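Local coordinates for putative Zn-dependent Alcohol Dehydrogenase (Rhodobacter sphaeroides, PDB 3IV6), which binds S-adenosylmethionine in a Rossmann-like alpha/beta domain and, despite its dehydrogenase name, is probably a methyltransferase, at residues A146-G151 / E220-L225. Residues are numbered along the deposited sequence; the frame is centred on the assembly and turned at random.
Sequences ASVKLG and EDVRAL
Val222 pushes one methyl, CG2, over the end of strand 143-149, where it overlaps the branches of Val148 and Leu150. The two valines reach for each other tip to tip, with Val148 CG1 lying 4.1 Å from Val222 CG2. Leu150 comes at about a right angle to Val222 and sets its CD2 3.9 Å from Val222 CG2, so a single methyl of the helix meets both Val148, in the strand, and Leu150, just beyond its end. The torsion of Val222 accounts for this: with CG1 anti to the backbone N (chi1 176°), CG2 is placed beside that nitrogen and faces the strand. Leu150 starts out across the line between the segments, and its outer end then bends nearer to the helix. Such apolar packing of a helix on a sheet face is a staple of the Rossmann-like fold of SAM-dependent methyltransferases, and the strand order 3-2-1-4-5-7-6 found here is the signature of that class. Strand 143-149 is its fifth strand, parallel to 113-117 on one flank and antiparallel to 251-258 on the other; Tyr254 of the latter touches both Leu150 and Val222. Helix 219-226 packs against this sheet through Val222, a buried residue, while Leu225 turns to Ala128 and Arg129 of helix 125-139; the bound S-adenosylmethionine is about 10 Å from the side chain of Val148. At the last residue of the strand, Lys149 NZ donates a 3.0 Å hydrogen bond to Leu150 O from above the carbonyl plane, and Asn250 ND2 bonds to the same oxygen. On the helix, Asp221 OD2 forms a salt bridge with Lys178.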
loop_
_atom_site.group_PDB
_atom_site.type_symbol
_atom_site.label_atom_id
_atom_site.label_comp_id
_atom_site.label_asym_id
_atom_site.label_seq_id
_atom_site.Cartn_x
_atom_site.Cartn_y
_atom_site.Cartn_z
ATOM N N ALA A 146 -1.368 6.233 7.311
ATOM C CA ALA A 146 -1.609 5.501 6.051
ATOM C C ALA A 146 -2.210 6.405 4.970
ATOM O O ALA A 146 -3.293 6.942 5.147
ATOM C CB ALA A 146 -2.520 4.286 6.300
ATOM N N SER A 147 -1.503 6.604 3.868
ATOM C CA SER A 147 -2.048 7.462 2.827
ATOM C C SER A 147 -2.826 6.613 1.833
ATOM O O SER A 147 -2.484 5.471 1.613
ATOM C CB SER A 147 -0.927 8.114 2.109
ATOM O OG SER A 147 -0.209 7.103 1.436
ATOM N N VAL A 148 -3.874 7.167 1.245
ATOM C CA VAL A 148 -4.657 6.453 0.275
ATOM C C VAL A 148 -4.912 7.328 -0.937
ATOM O O VAL A 148 -5.313 8.454 -0.796
ATOM C CB VAL A 148 -6.003 6.077 0.842
ATOM C CG1 VAL A 148 -6.728 5.120 -0.143
ATOM C CG2 VAL A 148 -5.811 5.409 2.203
ATOM N N LYS A 149 -4.667 6.815 -2.134
ATOM C CA LYS A 149 -5.014 7.537 -3.357
ATOM C C LYS A 149 -6.521 7.474 -3.576
ATOM O O LYS A 149 -7.071 6.410 -3.520
ATOM C CB LYS A 149 -4.297 6.935 -4.569
ATOM C CG LYS A 149 -3.964 7.957 -5.609
ATOM C CD LYS A 149 -4.198 7.475 -7.016
ATOM C CE LYS A 149 -5.659 7.616 -7.380
ATOM N NZ LYS A 149 -6.042 9.055 -7.528
ATOM N N LEU A 150 -7.172 8.600 -3.865
ATOM C CA LEU A 150 -8.622 8.638 -3.895
ATOM C C LEU A 150 -9.190 8.857 -5.287
ATOM O O LEU A 150 -8.621 9.580 -6.109
ATOM C CB LEU A 150 -9.176 9.683 -2.938
ATOM C CG LEU A 150 -8.718 9.676 -1.470
ATOM C CD1 LEU A 150 -9.127 10.978 -0.808
ATOM C CD2 LEU A 150 -9.288 8.499 -0.672
ATOM N N GLY A 151 -10.319 8.193 -5.531
ATOM C CA GLY A 151 -11.003 8.220 -6.810
ATOM C C GLY A 151 -10.323 7.285 -7.769
ATOM O O GLY A 151 -9.583 6.422 -7.344
ATOM N N GLU A 220 -15.040 9.165 1.727
ATOM C CA GLU A 220 -16.081 8.462 2.485
ATOM C C GLU A 220 -15.819 6.975 2.582
ATOM O O GLU A 220 -16.245 6.319 3.537
ATOM C CB GLU A 220 -17.490 8.710 1.922
ATOM C CG GLU A 220 -18.120 10.090 2.302
ATOM C CD GLU A 220 -18.206 10.361 3.838
ATOM O OE1 GLU A 220 -18.825 9.545 4.563
ATOM O OE2 GLU A 220 -17.673 11.397 4.316
ATOM N N ASP A 221 -15.103 6.435 1.605
ATOM C CA ASP A 221 -14.858 4.996 1.602
ATOM C C ASP A 221 -13.789 4.608 2.641
ATOM O O ASP A 221 -13.876 3.552 3.305
ATOM C CB ASP A 221 -14.544 4.485 0.176
ATOM C CG ASP A 221 -15.770 4.549 -0.776
ATOM O OD1 ASP A 221 -16.904 4.315 -0.312
ATOM O OD2 ASP A 221 -15.601 4.828 -1.991
ATOM N N VAL A 222 -12.803 5.484 2.817
ATOM C CA VAL A 222 -11.751 5.242 3.795
ATOM C C VAL A 222 -12.318 5.409 5.199
ATOM O O VAL A 222 -12.001 4.667 6.107
ATOM C CB VAL A 222 -10.615 6.202 3.624
ATOM C CG1 VAL A 222 -9.615 5.974 4.715
ATOM C CG2 VAL A 222 -9.964 6.029 2.261
ATOM N N ARG A 223 -13.201 6.374 5.369
ATOM C CA ARG A 223 -13.823 6.559 6.655
ATOM C C ARG A 223 -14.706 5.379 7.028
ATOM O O ARG A 223 -14.715 4.939 8.189
ATOM C CB ARG A 223 -14.576 7.893 6.694
ATOM C CG ARG A 223 -13.643 9.071 6.878
ATOM C CD ARG A 223 -14.309 10.431 6.813
ATOM N NE ARG A 223 -13.311 11.404 6.350
ATOM C CZ ARG A 223 -12.612 12.218 7.144
ATOM N NH1 ARG A 223 -12.828 12.210 8.451
ATOM N NH2 ARG A 223 -11.712 13.052 6.633
ATOM N N ALA A 224 -15.435 4.858 6.042
ATOM C CA ALA A 224 -16.309 3.689 6.252
ATOM C C ALA A 224 -15.512 2.440 6.624
ATOM O O ALA A 224 -15.952 1.607 7.407
ATOM C CB ALA A 224 -17.096 3.422 5.026
ATOM N N LEU A 225 -14.344 2.316 6.021
ATOM C CA LEU A 225 -13.445 1.211 6.296
ATOM C C LEU A 225 -12.920 1.215 7.732
ATOM O O LEU A 225 -12.937 0.187 8.408
ATOM C CB LEU A 225 -12.275 1.298 5.319
ATOM C CG LEU A 225 -11.051 0.438 5.519
ATOM C CD1 LEU A 225 -11.424 -0.923 5.111
ATOM C CD2 LEU A 225 -10.039 0.984 4.592
#